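Long-range contact in SusD family protein (Bacteroides uniformis, PDB 7KV1), which probably binds beta-glucans at the bacterial cell surface, as a SusD-family glycan-binding protein of a human gut bacterium: residues L98-L109 with R499-I510. Sequence-based numbering, arbitrary orientation.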
ATOM      1  N   LEU A  98      15.822   7.180  -4.665  1.00 16.88           N
ATOM      2  CA  LEU A  98      14.629   6.542  -5.275  1.00 16.89           C
ATOM      3  C   LEU A  98      13.720   7.642  -5.803  1.00 17.27           C
ATOM      4  O   LEU A  98      13.225   7.527  -6.930  1.00 19.02           O
ATOM      5  CB  LEU A  98      13.930   5.678  -4.215  1.00 17.93           C
ATOM      6  CG  LEU A  98      14.663   4.365  -3.922  1.00 17.19           C
ATOM      7  CD1 LEU A  98      14.310   3.819  -2.557  1.00 18.56           C
ATOM      8  CD2 LEU A  98      14.377   3.339  -5.016  1.00 18.40           C
ATOM      9  N   PHE A  99      13.515   8.680  -5.005  1.00 17.59           N
ATOM     10  CA  PHE A  99      12.641   9.824  -5.331  1.00 17.89           C
ATOM     11  C   PHE A  99      13.094  10.458  -6.643  1.00 17.45           C
ATOM     12  O   PHE A  99      12.235  10.882  -7.444  1.00 17.84           O
ATOM     13  CB  PHE A  99      12.623  10.823  -4.175  1.00 17.29           C
ATOM     14  CG  PHE A  99      12.160  12.203  -4.561  1.00 18.39           C
ATOM     15  CD1 PHE A  99      13.068  13.111  -5.071  1.00 19.23           C
ATOM     16  CD2 PHE A  99      10.841  12.585  -4.440  1.00 18.60           C
ATOM     17  CE1 PHE A  99      12.672  14.380  -5.425  1.00 19.22           C
ATOM     18  CE2 PHE A  99      10.434  13.853  -4.831  1.00 19.01           C
ATOM     19  CZ  PHE A  99      11.354  14.745  -5.303  1.00 17.91           C
ATOM     20  N   ASN A 100      14.398  10.503  -6.867  1.00 18.15           N
ATOM     21  CA  ASN A 100      14.984  11.148  -8.065  1.00 18.07           C
ATOM     22  C   ASN A 100      15.367  10.136  -9.154  1.00 18.97           C
ATOM     23  O   ASN A 100      16.103  10.552 -10.080  1.00 17.09           O
ATOM     24  CB  ASN A 100      16.172  11.994  -7.655  1.00 20.16           C
ATOM     25  CG  ASN A 100      16.432  13.081  -8.668  1.00 20.66           C
ATOM     26  OD1 ASN A 100      15.510  13.519  -9.368  1.00 22.74           O
ATOM     27  ND2 ASN A 100      17.696  13.420  -8.807  1.00 21.47           N
ATOM     28  N   TYR A 101      14.952   8.864  -9.041  1.00 19.40           N
ATOM     29  CA  TYR A 101      15.189   7.818 -10.089  1.00 19.37           C
ATOM     30  C   TYR A 101      16.678   7.616 -10.306  1.00 20.27           C
ATOM     31  O   TYR A 101      17.101   7.349 -11.452  1.00 19.55           O
ATOM     32  CB  TYR A 101      14.465   8.175 -11.393  1.00 18.29           C
ATOM     33  CG  TYR A 101      13.050   8.610 -11.108  1.00 19.02           C
ATOM     34  CD1 TYR A 101      12.219   7.856 -10.288  1.00 17.11           C
ATOM     35  CD2 TYR A 101      12.589   9.832 -11.536  1.00 18.77           C
ATOM     36  CE1 TYR A 101      10.942   8.273  -9.965  1.00 16.28           C
ATOM     37  CE2 TYR A 101      11.311  10.258 -11.221  1.00 19.66           C
ATOM     38  CZ  TYR A 101      10.480   9.479 -10.438  1.00 18.04           C
ATOM     39  OH  TYR A 101       9.254   9.989 -10.090  1.00 17.10           O
ATOM     40  N   GLU A 102      17.428   7.654  -9.201  1.00 22.04           N
ATOM     41  CA  GLU A 102      18.907   7.537  -9.178  1.00 23.85           C
ATOM     42  C   GLU A 102      19.317   6.530  -8.114  1.00 21.23           C
ATOM     43  O   GLU A 102      20.475   6.600  -7.682  1.00 21.65           O
ATOM     44  CB  GLU A 102      19.581   8.858  -8.826  1.00 26.83           C
ATOM     45  CG  GLU A 102      19.480   9.883  -9.888  1.00 33.91           C
ATOM     46  CD  GLU A 102      20.307  11.112  -9.549  1.00 40.58           C
ATOM     47  OE1 GLU A 102      20.583  11.302  -8.335  1.00 35.86           O
ATOM     48  OE2 GLU A 102      20.645  11.885 -10.514  1.00 44.59           O
ATOM     49  N   ALA A 103      18.436   5.603  -7.740  1.00 19.47           N
ATOM     50  CA  ALA A 103      18.784   4.514  -6.801  1.00 19.01           C
ATOM     51  C   ALA A 103      19.894   3.673  -7.427  1.00 20.46           C
ATOM     52  O   ALA A 103      20.073   3.697  -8.635  1.00 23.31           O
ATOM     53  CB  ALA A 103      17.566   3.682  -6.467  1.00 19.48           C
ATOM     54  N   ASN A 104      20.553   2.871  -6.622  1.00 22.32           N
ATOM     55  CA  ASN A 104      21.583   1.927  -7.093  1.00 21.97           C
ATOM     56  C   ASN A 104      21.617   0.770  -6.110  1.00 19.72           C
ATOM     57  O   ASN A 104      20.835   0.769  -5.128  1.00 18.08           O
ATOM     58  CB  ASN A 104      22.949   2.604  -7.293  1.00 20.53           C
ATOM     59  CG  ASN A 104      23.532   3.232  -6.045  1.00 20.54           C
ATOM     60  OD1 ASN A 104      23.531   2.656  -4.967  1.00 21.37           O
ATOM     61  ND2 ASN A 104      24.080   4.415  -6.201  1.00 22.68           N
ATOM     62  N   GLU A 105      22.522  -0.165  -6.345  1.00 20.53           N
ATOM     63  CA  GLU A 105      22.607  -1.417  -5.552  1.00 22.37           C
ATOM     64  C   GLU A 105      23.006  -1.095  -4.112  1.00 21.79           C
ATOM     65  O   GLU A 105      22.792  -1.962  -3.262  1.00 20.80           O
ATOM     66  CB  GLU A 105      23.573  -2.402  -6.212  1.00 26.98           C
ATOM     67  CG  GLU A 105      25.034  -1.962  -6.186  1.00 29.10           C
ATOM     68  CD  GLU A 105      25.504  -1.086  -7.332  1.00 37.11           C
ATOM     69  OE1 GLU A 105      24.648  -0.401  -7.964  1.00 40.59           O
ATOM     70  OE2 GLU A 105      26.739  -1.101  -7.607  1.00 45.38           O
ATOM     71  N   ASN A 106      23.506   0.110  -3.802  1.00 21.34           N
ATOM     72  CA  ASN A 106      23.818   0.448  -2.383  1.00 22.74           C
ATOM     73  C   ASN A 106      22.721   1.355  -1.785  1.00 23.48           C
ATOM     74  O   ASN A 106      22.855   1.756  -0.604  1.00 23.69           O
ATOM     75  CB  ASN A 106      25.233   1.053  -2.243  1.00 24.73           C
ATOM     76  CG  ASN A 106      26.326   0.167  -2.812  1.00 26.96           C
ATOM     77  OD1 ASN A 106      27.076   0.575  -3.688  1.00 30.10           O
ATOM     78  ND2 ASN A 106      26.336  -1.092  -2.453  1.00 27.10           N
ATOM     79  N   ASN A 107      21.702   1.738  -2.562  1.00 21.50           N
ATOM     80  CA  ASN A 107      20.734   2.803  -2.173  1.00 22.10           C
ATOM     81  C   ASN A 107      19.363   2.429  -2.752  1.00 22.73           C
ATOM     82  O   ASN A 107      18.968   2.981  -3.800  1.00 22.95           O
ATOM     83  CB  ASN A 107      21.184   4.188  -2.641  1.00 21.75           C
ATOM     84  CG  ASN A 107      22.389   4.698  -1.882  1.00 25.36           C
ATOM     85  OD1 ASN A 107      22.255   5.151  -0.751  1.00 29.22           O
ATOM     86  ND2 ASN A 107      23.562   4.576  -2.476  1.00 23.00           N
ATOM     87  N   THR A 108      18.692   1.493  -2.100  1.00 23.35           N
ATOM     88  CA  THR A 108      17.418   0.895  -2.565  1.00 21.63           C
ATOM     89  C   THR A 108      16.612   0.458  -1.336  1.00 21.52           C
ATOM     90  O   THR A 108      16.940   0.894  -0.213  1.00 22.96           O
ATOM     91  CB  THR A 108      17.750  -0.197  -3.582  1.00 22.46           C
ATOM     92  OG1 THR A 108      16.540  -0.544  -4.263  1.00 22.37           O
ATOM     93  CG2 THR A 108      18.386  -1.398  -2.917  1.00 22.22           C
ATOM     94  N   LEU A 109      15.565  -0.333  -1.517  1.00 22.14           N
ATOM     95  CA  LEU A 109      14.710  -0.834  -0.409  1.00 22.49           C
ATOM     96  C   LEU A 109      15.055  -2.300  -0.089  1.00 23.19           C
ATOM     97  O   LEU A 109      14.167  -3.147  -0.070  1.00 22.14           O
ATOM     98  CB  LEU A 109      13.265  -0.623  -0.836  1.00 21.64           C
ATOM     99  CG  LEU A 109      12.834   0.837  -0.963  1.00 23.35           C
ATOM    100  CD1 LEU A 109      11.387   0.927  -1.368  1.00 24.94           C
ATOM    101  CD2 LEU A 109      13.044   1.594   0.340  1.00 23.59           C
ATOM    102  N   ARG A 499      13.416  17.035  -7.526  1.00 20.65           N
ATOM    103  CA  ARG A 499      13.422  16.008  -8.589  1.00 19.64           C
ATOM    104  C   ARG A 499      14.040  16.649  -9.828  1.00 18.24           C
ATOM    105  O   ARG A 499      13.513  17.670 -10.255  1.00 16.50           O
ATOM    106  CB  ARG A 499      12.014  15.531  -8.935  1.00 19.27           C
ATOM    107  CG  ARG A 499      12.012  14.404  -9.954  1.00 19.07           C
ATOM    108  CD  ARG A 499      10.629  13.752  -9.996  1.00 18.61           C
ATOM    109  NE  ARG A 499      10.503  12.820  -8.909  1.00 18.86           N
ATOM    110  CZ  ARG A 499       9.381  12.512  -8.251  1.00 17.98           C
ATOM    111  NH1 ARG A 499       8.238  13.130  -8.517  1.00 19.44           N
ATOM    112  NH2 ARG A 499       9.443  11.609  -7.288  1.00 16.55           N
ATOM    113  N   THR A 500      15.113  16.064 -10.353  1.00 20.32           N
ATOM    114  CA  THR A 500      15.833  16.610 -11.539  1.00 23.02           C
ATOM    115  C   THR A 500      15.762  15.615 -12.700  1.00 25.68           C
ATOM    116  O   THR A 500      16.193  16.023 -13.760  1.00 24.08           O
ATOM    117  CB  THR A 500      17.303  16.917 -11.241  1.00 23.77           C
ATOM    118  OG1 THR A 500      17.888  15.656 -10.916  1.00 23.24           O
ATOM    119  CG2 THR A 500      17.468  17.947 -10.137  1.00 24.14           C
ATOM    120  N   ASN A 501      15.225  14.391 -12.496  1.00 23.07           N
ATOM    121  CA  ASN A 501      15.061  13.353 -13.546  1.00 22.29           C
ATOM    122  C   ASN A 501      13.559  13.182 -13.812  1.00 24.43           C
ATOM    123  O   ASN A 501      12.722  13.489 -12.908  1.00 25.50           O
ATOM    124  CB  ASN A 501      15.810  12.073 -13.156  1.00 21.60           C
ATOM    125  CG  ASN A 501      17.305  12.289 -13.007  1.00 23.24           C
ATOM    126  OD1 ASN A 501      17.955  12.818 -13.901  1.00 23.09           O
ATOM    127  ND2 ASN A 501      17.863  11.912 -11.870  1.00 22.50           N
ATOM    128  N   SER A 502      13.202  12.786 -15.029  1.00 22.97           N
ATOM    129  CA  SER A 502      11.833  12.340 -15.387  1.00 22.91           C
ATOM    130  C   SER A 502      11.755  10.811 -15.304  1.00 23.75           C
ATOM    131  O   SER A 502      12.725  10.113 -15.648  1.00 24.54           O
ATOM    132  CB  SER A 502      11.449  12.849 -16.728  1.00 24.38           C
ATOM    133  OG  SER A 502      11.528  14.263 -16.731  1.00 24.69           O
ATOM    134  N   TRP A 503      10.651  10.286 -14.804  1.00 21.02           N
ATOM    135  CA  TRP A 503      10.436   8.820 -14.771  1.00 19.46           C
ATOM    136  C   TRP A 503      10.385   8.256 -16.197  1.00 18.48           C
ATOM    137  O   TRP A 503       9.666   8.829 -17.032  1.00 19.89           O
ATOM    138  CB  TRP A 503       9.142   8.491 -14.038  1.00 17.78           C
ATOM    139  CG  TRP A 503       8.952   7.029 -13.769  1.00 17.12           C
ATOM    140  CD1 TRP A 503       9.256   6.372 -12.619  1.00 18.87           C
ATOM    141  CD2 TRP A 503       8.390   6.051 -14.652  1.00 16.95           C
ATOM    142  NE1 TRP A 503       8.889   5.056 -12.714  1.00 18.58           N
ATOM    143  CE2 TRP A 503       8.348   4.828 -13.951  1.00 18.14           C
ATOM    144  CE3 TRP A 503       7.888   6.086 -15.960  1.00 18.33           C
ATOM    145  CZ2 TRP A 503       7.851   3.643 -14.510  1.00 18.34           C
ATOM    146  CZ3 TRP A 503       7.383   4.922 -16.508  1.00 18.14           C
ATOM    147  CH2 TRP A 503       7.384   3.711 -15.802  1.00 19.83           C
ATOM    148  N   THR A 504      11.062   7.134 -16.424  1.00 18.99           N
ATOM    149  CA  THR A 504      10.999   6.327 -17.670  1.00 19.11           C
ATOM    150  C   THR A 504      10.895   4.853 -17.277  1.00 18.70           C
ATOM    151  O   THR A 504      11.086   4.517 -16.105  1.00 20.02           O
ATOM    152  CB  THR A 504      12.188   6.581 -18.608  1.00 19.84           C
ATOM    153  OG1 THR A 504      13.368   6.207 -17.912  1.00 19.99           O
ATOM    154  CG2 THR A 504      12.288   8.023 -19.045  1.00 21.00           C
ATOM    155  N   ALA A 505      10.522   4.016 -18.235  1.00 19.91           N
ATOM    156  CA  ALA A 505      10.145   2.601 -18.025  1.00 20.83           C
ATOM    157  C   ALA A 505      11.252   1.836 -17.311  1.00 19.82           C
ATOM    158  O   ALA A 505      10.955   0.917 -16.549  1.00 19.89           O
ATOM    159  CB  ALA A 505       9.820   1.990 -19.387  1.00 23.44           C
ATOM    160  N   LYS A 506      12.513   2.179 -17.546  1.00 18.71           N
ATOM    161  CA  LYS A 506      13.617   1.438 -16.880  1.00 21.61           C
ATOM    162  C   LYS A 506      13.628   1.689 -15.358  1.00 18.96           C
ATOM    163  O   LYS A 506      14.297   0.955 -14.674  1.00 18.65           O
ATOM    164  CB  LYS A 506      14.957   1.813 -17.500  1.00 23.16           C
ATOM    165  CG  LYS A 506      15.421   3.236 -17.304  1.00 25.93           C
ATOM    166  CD  LYS A 506      16.777   3.417 -17.980  1.00 29.43           C
ATOM    167  CE  LYS A 506      17.271   4.840 -17.918  1.00 32.46           C
ATOM    168  NZ  LYS A 506      18.677   4.873 -18.373  1.00 38.56           N
ATOM    169  N   LYS A 507      12.914   2.690 -14.861  1.00 18.35           N
ATOM    170  CA  LYS A 507      12.834   3.007 -13.412  1.00 19.27           C
ATOM    171  C   LYS A 507      11.709   2.197 -12.751  1.00 18.89           C
ATOM    172  O   LYS A 507      11.522   2.338 -11.554  1.00 20.38           O
ATOM    173  CB  LYS A 507      12.620   4.513 -13.221  1.00 19.33           C
ATOM    174  CG  LYS A 507      13.661   5.401 -13.902  1.00 20.36           C
ATOM    175  CD  LYS A 507      15.089   5.080 -13.490  1.00 21.94           C
ATOM    176  CE  LYS A 507      16.140   6.003 -14.105  1.00 21.20           C
ATOM    177  NZ  LYS A 507      17.484   5.655 -13.587  1.00 20.14           N
ATOM    178  N   LYS A 508      10.963   1.404 -13.513  1.00 20.12           N
ATOM    179  CA  LYS A 508       9.806   0.629 -13.014  1.00 19.46           C
ATOM    180  C   LYS A 508      10.198  -0.453 -12.016  1.00 18.72           C
ATOM    181  O   LYS A 508       9.360  -0.777 -11.167  1.00 17.26           O
ATOM    182  CB  LYS A 508       9.092  -0.049 -14.181  1.00 22.29           C
ATOM    183  CG  LYS A 508       7.787  -0.716 -13.794  1.00 21.54           C
ATOM    184  CD  LYS A 508       6.875  -0.962 -14.991  1.00 20.87           C
ATOM    185  CE  LYS A 508       5.637  -1.716 -14.577  1.00 21.44           C
ATOM    186  NZ  LYS A 508       4.666  -1.824 -15.699  1.00 21.17           N
ATOM    187  N   TYR A 509      11.396  -1.007 -12.113  1.00 17.49           N
ATOM    188  CA  TYR A 509      11.912  -2.057 -11.195  1.00 18.18           C
ATOM    189  C   TYR A 509      13.164  -1.498 -10.530  1.00 18.00           C
ATOM    190  O   TYR A 509      14.136  -1.231 -11.238  1.00 17.51           O
ATOM    191  CB  TYR A 509      12.174  -3.355 -11.961  1.00 18.84           C
ATOM    192  CG  TYR A 509      10.989  -3.780 -12.789  1.00 20.43           C
ATOM    193  CD1 TYR A 509       9.788  -4.083 -12.173  1.00 22.18           C
ATOM    194  CD2 TYR A 509      11.052  -3.850 -14.164  1.00 22.47           C
ATOM    195  CE1 TYR A 509       8.673  -4.457 -12.900  1.00 21.14           C
ATOM    196  CE2 TYR A 509       9.942  -4.199 -14.909  1.00 24.28           C
ATOM    197  CZ  TYR A 509       8.761  -4.536 -14.272  1.00 23.11           C
ATOM    198  OH  TYR A 509       7.644  -4.859 -14.997  1.00 21.58           O
ATOM    199  N   ILE A 510      13.111  -1.260  -9.223  1.00 19.34           N
ATOM    200  CA  ILE A 510      14.233  -0.599  -8.499  1.00 19.01           C
ATOM    201  C   ILE A 510      15.401  -1.583  -8.395  1.00 19.01           C
ATOM    202  O   ILE A 510      15.249  -2.795  -8.527  1.00 17.75           O
ATOM    203  CB  ILE A 510      13.753  -0.058  -7.139  1.00 19.07           C
ATOM    204  CG1 ILE A 510      13.445  -1.200  -6.174  1.00 19.13           C
ATOM    205  CG2 ILE A 510      12.566   0.867  -7.354  1.00 19.81           C
ATOM    206  CD1 ILE A 510      13.073  -0.764  -4.800  1.00 19.29           C
TER
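Arg499 slides its guanidinium between Phe99 and Tyr101, a worked example of how a helix C-terminus, whose last carbonyls lack helical partners, can be closed by side chains from a distant loop. One face of the guanidinium lies on the Phe99 ring in a cation-pi stack, centres 4.2 Å apart and planes at 27°; over the middle of the opposite face sits Tyr101 OH, whose hydrogen bond goes to Met78 O. A bend at chi3 (-81°) turns the group side-on, and NE and NH2 both donate to Phe99 O, NH2 at 2.9 Å on a lone pair. With Arg499 cut back to an alanine, Phe99 O would probably lose both these donors, and a gap would open between the Phe99 ring and the Tyr101 hydroxyl. Tyr101, at positive phi, is the C-prime residue of a Schellman motif; its ring receives the edge of Trp503 in a T-shaped pair, planes at 87°, while Lys507 NZ donates to Tyr101 O at 2.8 Å. Asn100 reads the loop backbone: OD1 accepts from Thr500 N (2.8 Å) and, from the other face of the amide plane, a longer bond from Asn501 N, while ND2 donates to Thr500 OG1. Asn501 ND2 answers with a nearly straight bond of 2.9 Å to Asn100 O, and its second hydrogen meets Glu102 OE2 from above the carboxylate plane. Farther along, Ile510 sets CG2 against Leu98 CD2 and CD1 against Leu109 CB. The contact thus ties the end of helix 93-99 and the start of helix 110-129 to the loop joining helices 487-490 and 514-519, with Trp503 also resting on helix 487-490.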